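Local structure of hypothetical protein MJ1247 (Methanocaldococcus jannaschii, 1JEO) at residues L65-Y70 and A159-R164; L15-F20 and E147-I152. The protein catalyses the interconversion of D-arabino-hex-3-ulose 6-phosphate and fructose 6-phosphate, a step on the route to ribose 5-phosphate. All coordinates share one frame; numbering follows the deposited sequence.

Helix 144-164 runs through both contacts. Contact 2 uses its early turns, residues 147-152, against the chain that leaves helix 5-15; contact 1 uses its last turns, residues 159-164, against the loop that follows helix 49-64. Their centres lie 18 Å apart and their nearest atoms about 7 Å apart, so they do not touch. Contact 2 is the one near the inferred active site: its second segment starts with Glu-147, the probable proton acceptor, and the side chain of Thr-149 is about 11 Å from that of Ser-51 and about as far from Gly-91, both assigned to substrate binding by inference. Contact 1 lies away from these sites.

Contact 1. Residues L65-Y70 and A159-R164; sequences LGFKSY and AEIMKR
Leu-65 meets the helix with both of its methyls: CD2 rests 3.8 Å from CG of Met-162, and CD1 lies 3.9 Å from CG2 of Ile-161. The Leu-65 and Met-162 side chains cross at about a right angle, and the methionine chain, extended at chi2 (-172°), carries its SD past the same leucine, 4.1 Å from Leu-65 CD2. Phe-67 turns an edge of its ring to the helix. Its CE1 and CZ are equally far, 3.9 Å, from Ile-161 CG2, and this methyl sits at the ring edge, near the ring plane, not over a face. Ile-161 CG2 is therefore shared by the leucine and the phenylalanine; it stands anti to its own backbone N while CG1 takes the position beside that N (chi1 -67°). No hydrogen bond crosses between the segments, so the join is wholly apolar.

Further out, Leu-62 of helix 49-64 and Ile-37 of helix 24-39 both touch Phe-67 and Ile-161, and Arg-164 forms a salt bridge with Asp-31. Gly-66 sets the turn between leucine and phenylalanine: with positive phi (105°) it closes helix 49-64 in a Schellman motif. The contact thus packs the end of helix 144-164 against the helix-to-strand connection leading into strand 69-71, an outermost strand within this chain of the parallel sheet in the alpha/beta SIS fold.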
loop_
_atom_site.group_PDB
_atom_site.type_symbol
_atom_site.label_atom_id
_atom_site.label_comp_id
_atom_site.label_asym_id
_atom_site.label_seq_id
_atom_site.Cartn_x
_atom_site.Cartn_y
_atom_site.Cartn_z
ATOM N N LEU A 65 -9.693 1.556 11.218
ATOM C CA LEU A 65 -8.859 1.943 12.355
ATOM C C LEU A 65 -9.025 3.403 12.795
ATOM O O LEU A 65 -8.421 3.823 13.787
ATOM C CB LEU A 65 -7.383 1.637 12.069
ATOM C CG LEU A 65 -6.957 0.191 11.785
ATOM C CD1 LEU A 65 -5.446 0.141 11.727
ATOM C CD2 LEU A 65 -7.473 -0.768 12.843
ATOM N N GLY A 66 -9.826 4.170 12.052
ATOM C CA GLY A 66 -10.078 5.559 12.410
ATOM C C GLY A 66 -9.404 6.654 11.616
ATOM O O GLY A 66 -9.610 7.830 11.911
ATOM N N PHE A 67 -8.599 6.282 10.623
ATOM C CA PHE A 67 -7.908 7.260 9.780
ATOM C C PHE A 67 -8.847 7.790 8.704
ATOM O O PHE A 67 -9.835 7.135 8.372
ATOM C CB PHE A 67 -6.694 6.615 9.101
ATOM C CG PHE A 67 -5.628 6.163 10.056
ATOM C CD1 PHE A 67 -5.539 4.813 10.436
ATOM C CD2 PHE A 67 -4.706 7.082 10.585
ATOM C CE1 PHE A 67 -4.540 4.374 11.342
ATOM C CE2 PHE A 67 -3.698 6.666 11.493
ATOM C CZ PHE A 67 -3.615 5.304 11.873
ATOM N N LYS A 68 -8.563 8.994 8.202
ATOM C CA LYS A 68 -9.353 9.595 7.121
ATOM C C LYS A 68 -8.716 9.056 5.835
ATOM O O LYS A 68 -7.755 9.617 5.301
ATOM C CB LYS A 68 -9.328 11.130 7.194
ATOM C CG LYS A 68 -10.057 11.691 8.422
ATOM C CD LYS A 68 -10.482 13.151 8.254
ATOM C CE LYS A 68 -9.331 14.129 8.459
ATOM N NZ LYS A 68 -9.749 15.545 8.233
ATOM N N SER A 69 -9.198 7.881 5.439
ATOM C CA SER A 69 -8.703 7.150 4.278
ATOM C C SER A 69 -9.599 7.296 3.062
ATOM O O SER A 69 -10.826 7.337 3.190
ATOM C CB SER A 69 -8.573 5.673 4.642
ATOM O OG SER A 69 -7.911 4.944 3.630
ATOM N N TYR A 70 -8.985 7.402 1.882
ATOM C CA TYR A 70 -9.719 7.547 0.624
ATOM C C TYR A 70 -9.049 6.803 -0.516
ATOM O O TYR A 70 -7.836 6.578 -0.500
ATOM C CB TYR A 70 -9.833 9.031 0.214
ATOM C CG TYR A 70 -10.593 9.906 1.185
ATOM C CD1 TYR A 70 -9.907 10.797 2.041
ATOM C CD2 TYR A 70 -11.999 9.810 1.304
ATOM C CE1 TYR A 70 -10.607 11.573 3.007
ATOM C CE2 TYR A 70 -12.710 10.583 2.265
ATOM C CZ TYR A 70 -12.002 11.457 3.109
ATOM O OH TYR A 70 -12.679 12.203 4.044
ATOM N N ALA A 159 -1.560 -4.708 10.950
ATOM C CA ALA A 159 -1.261 -5.473 12.169
ATOM C C ALA A 159 -0.304 -4.695 13.066
ATOM O O ALA A 159 -0.530 -4.591 14.272
ATOM C CB ALA A 159 -0.663 -6.833 11.818
ATOM N N GLU A 160 0.712 -4.088 12.448
ATOM C CA GLU A 160 1.695 -3.293 13.171
ATOM C C GLU A 160 1.145 -1.958 13.675
ATOM O O GLU A 160 1.584 -1.477 14.721
ATOM C CB GLU A 160 2.958 -3.072 12.332
ATOM C CG GLU A 160 3.783 -4.331 12.065
ATOM C CD GLU A 160 4.284 -5.009 13.333
ATOM O OE1 GLU A 160 4.952 -4.341 14.147
ATOM O OE2 GLU A 160 4.004 -6.215 13.511
ATOM N N ILE A 161 0.179 -1.373 12.954
ATOM C CA ILE A 161 -0.435 -0.101 13.375
ATOM C C ILE A 161 -1.303 -0.342 14.619
ATOM O O ILE A 161 -1.293 0.468 15.546
ATOM C CB ILE A 161 -1.268 0.585 12.230
ATOM C CG1 ILE A 161 -0.336 1.053 11.107
ATOM C CG2 ILE A 161 -2.032 1.815 12.764
ATOM C CD1 ILE A 161 -1.046 1.539 9.833
ATOM N N MET A 162 -1.991 -1.485 14.650
ATOM C CA MET A 162 -2.850 -1.867 15.777
ATOM C C MET A 162 -2.041 -2.144 17.051
ATOM O O MET A 162 -2.486 -1.810 18.148
ATOM C CB MET A 162 -3.695 -3.095 15.433
ATOM C CG MET A 162 -4.774 -2.865 14.394
ATOM S SD MET A 162 -5.888 -4.281 14.204
ATOM C CE MET A 162 -5.103 -5.112 13.062
ATOM N N LYS A 163 -0.846 -2.718 16.882
ATOM C CA LYS A 163 0.077 -3.036 17.984
ATOM C C LYS A 163 0.659 -1.780 18.630
ATOM O O LYS A 163 0.737 -1.687 19.856
ATOM C CB LYS A 163 1.256 -3.873 17.482
ATOM C CG LYS A 163 0.963 -5.304 17.139
ATOM C CD LYS A 163 2.221 -5.956 16.600
ATOM C CE LYS A 163 2.000 -7.404 16.272
ATOM N NZ LYS A 163 3.185 -8.014 15.611
ATOM N N ARG A 164 1.068 -0.828 17.790
ATOM C CA ARG A 164 1.675 0.429 18.240
ATOM C C ARG A 164 0.706 1.423 18.866
ATOM O O ARG A 164 1.095 2.205 19.735
ATOM C CB ARG A 164 2.435 1.095 17.090
ATOM C CG ARG A 164 3.629 0.291 16.615
ATOM C CD ARG A 164 4.245 0.886 15.368
ATOM N NE ARG A 164 5.193 -0.040 14.753
ATOM C CZ ARG A 164 6.246 0.323 14.026
ATOM N NH1 ARG A 164 6.513 1.607 13.814
ATOM N NH2 ARG A 164 7.019 -0.607 13.483
#

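Contact 2. Residues L15-F20 and E147-I152; sequences LILKKF and EETALI
Leu-17 overlaps Thr-149 through its branch point and one methyl: CG and CD2 each lie 4.0 Å from the threonine CG2, the two side chains sliding past each other in opposite directions. The other methyl, CD1, reaches one turn further along the helix to CG2 of Ile-152, 3.8 Å away; the leucine and isoleucine side chains cross at about a right angle. Leu-17 CD1 is also 4.0 Å from the backbone O of Thr-149. The threonine presents carbon because its CG2 is anti to the backbone N; OG1, beside that N (chi1 -51°), bonds instead to the carbonyl O of Thr-145 one turn back in the same helix.

The contact thus lays the segment after helix 5-15 on helix 144-164, a helix of the SIS domain; Phe-153 and Leu-156 of that helix, and Leu-132 of a loop, also touch Leu-17. An alanine at Leu-17 would lack CG and both methyls, which is likely to open a gap between the 15-20 segment and helix 144-164 and leave the CG2 atoms of Thr-149 and Ile-152 without this apolar partner. Two residues before Thr-149, the inferred proton acceptor Glu-147 takes no part in the packing; its OE1 is held by a salt bridge to NE of Arg-50.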
loop_
_atom_site.group_PDB
_atom_site.type_symbol
_atom_site.label_atom_id
_atom_site.label_comp_id
_atom_site.label_asym_id
_atom_site.label_seq_id
_atom_site.Cartn_x
_atom_site.Cartn_y
_atom_site.Cartn_z
ATOM N N LEU A 15 7.778 -15.418 2.419
ATOM C CA LEU A 15 8.960 -15.434 3.286
ATOM C C LEU A 15 9.888 -14.230 3.083
ATOM O O LEU A 15 10.649 -13.874 3.981
ATOM C CB LEU A 15 9.737 -16.749 3.135
ATOM C CG LEU A 15 9.062 -18.049 3.602
ATOM C CD1 LEU A 15 9.991 -19.219 3.327
ATOM C CD2 LEU A 15 8.689 -18.002 5.083
ATOM N N ILE A 16 9.766 -13.579 1.924
ATOM C CA ILE A 16 10.540 -12.385 1.558
ATOM C C ILE A 16 10.141 -11.207 2.478
ATOM O O ILE A 16 10.950 -10.312 2.741
ATOM C CB ILE A 16 10.334 -12.054 0.028
ATOM C CG1 ILE A 16 11.076 -13.096 -0.822
ATOM C CG2 ILE A 16 10.762 -10.624 -0.342
ATOM C CD1 ILE A 16 10.826 -13.006 -2.326
ATOM N N LEU A 17 8.929 -11.275 3.034
ATOM C CA LEU A 17 8.414 -10.240 3.937
ATOM C C LEU A 17 9.070 -10.234 5.327
ATOM O O LEU A 17 8.890 -9.284 6.100
ATOM C CB LEU A 17 6.888 -10.341 4.057
ATOM C CG LEU A 17 6.093 -10.129 2.762
ATOM C CD1 LEU A 17 4.624 -10.405 2.996
ATOM C CD2 LEU A 17 6.287 -8.716 2.235
ATOM N N LYS A 18 9.877 -11.265 5.602
ATOM C CA LYS A 18 10.605 -11.412 6.869
ATOM C C LYS A 18 11.651 -10.302 7.044
ATOM O O LYS A 18 11.939 -9.897 8.171
ATOM C CB LYS A 18 11.270 -12.798 6.947
ATOM C CG LYS A 18 11.756 -13.205 8.336
ATOM C CD LYS A 18 12.375 -14.596 8.349
ATOM C CE LYS A 18 12.910 -14.943 9.739
ATOM N NZ LYS A 18 13.498 -16.314 9.810
ATOM N N LYS A 19 12.140 -9.766 5.919
ATOM C CA LYS A 19 13.142 -8.685 5.890
ATOM C C LYS A 19 12.684 -7.436 6.644
ATOM O O LYS A 19 13.501 -6.732 7.237
ATOM C CB LYS A 19 13.449 -8.261 4.449
ATOM C CG LYS A 19 14.057 -9.316 3.539
ATOM C CD LYS A 19 14.371 -8.748 2.141
ATOM C CE LYS A 19 13.132 -8.183 1.430
ATOM N NZ LYS A 19 13.393 -7.784 0.023
ATOM N N PHE A 20 11.375 -7.177 6.618
ATOM C CA PHE A 20 10.776 -6.016 7.284
ATOM C C PHE A 20 10.804 -6.066 8.814
ATOM O O PHE A 20 10.510 -5.066 9.480
ATOM C CB PHE A 20 9.344 -5.794 6.780
ATOM C CG PHE A 20 9.270 -5.368 5.340
ATOM C CD1 PHE A 20 8.973 -6.304 4.334
ATOM C CD2 PHE A 20 9.516 -4.028 4.975
ATOM C CE1 PHE A 20 8.922 -5.919 2.966
ATOM C CE2 PHE A 20 9.469 -3.620 3.617
ATOM C CZ PHE A 20 9.170 -4.573 2.607
ATOM N N GLU A 147 0.699 -8.774 -6.463
ATOM C CA GLU A 147 -0.607 -8.429 -5.888
ATOM C C GLU A 147 -0.926 -9.257 -4.638
ATOM O O GLU A 147 -1.424 -8.716 -3.651
ATOM C CB GLU A 147 -1.712 -8.580 -6.935
ATOM C CG GLU A 147 -1.640 -7.547 -8.063
ATOM C CD GLU A 147 -1.811 -8.149 -9.449
ATOM O OE1 GLU A 147 -2.218 -9.325 -9.559
ATOM O OE2 GLU A 147 -1.527 -7.449 -10.441
ATOM N N GLU A 148 -0.544 -10.539 -4.657
ATOM C CA GLU A 148 -0.750 -11.457 -3.528
ATOM C C GLU A 148 0.117 -11.054 -2.333
ATOM O O GLU A 148 -0.374 -10.947 -1.204
ATOM C CB GLU A 148 -0.379 -12.889 -3.915
ATOM C CG GLU A 148 -1.261 -13.542 -4.964
ATOM C CD GLU A 148 -0.684 -14.855 -5.488
ATOM O OE1 GLU A 148 0.477 -15.192 -5.160
ATOM O OE2 GLU A 148 -1.393 -15.551 -6.245
ATOM N N THR A 149 1.396 -10.794 -2.613
ATOM C CA THR A 149 2.384 -10.406 -1.603
ATOM C C THR A 149 2.106 -9.009 -1.050
ATOM O O THR A 149 2.281 -8.782 0.146
ATOM C CB THR A 149 3.816 -10.492 -2.178
ATOM O OG1 THR A 149 4.000 -11.785 -2.774
ATOM C CG2 THR A 149 4.871 -10.309 -1.092
ATOM N N ALA A 150 1.639 -8.105 -1.919
ATOM C CA ALA A 150 1.305 -6.732 -1.535
ATOM C C ALA A 150 0.116 -6.702 -0.588
ATOM O O ALA A 150 0.138 -5.951 0.376
ATOM C CB ALA A 150 1.037 -5.856 -2.769
ATOM N N LEU A 151 -0.881 -7.561 -0.827
ATOM C CA LEU A 151 -2.064 -7.647 0.046
ATOM C C LEU A 151 -1.633 -8.108 1.434
ATOM O O LEU A 151 -2.012 -7.496 2.436
ATOM C CB LEU A 151 -3.122 -8.621 -0.506
ATOM C CG LEU A 151 -4.398 -8.856 0.331
ATOM C CD1 LEU A 151 -5.202 -7.567 0.479
ATOM C CD2 LEU A 151 -5.259 -9.947 -0.295
ATOM N N ILE A 152 -0.790 -9.141 1.468
ATOM C CA ILE A 152 -0.278 -9.691 2.723
ATOM C C ILE A 152 0.585 -8.658 3.463
ATOM O O ILE A 152 0.382 -8.451 4.656
ATOM C CB ILE A 152 0.428 -11.062 2.493
ATOM C CG1 ILE A 152 -0.638 -12.081 2.069
ATOM C CG2 ILE A 152 1.132 -11.553 3.774
ATOM C CD1 ILE A 152 -0.126 -13.389 1.511
#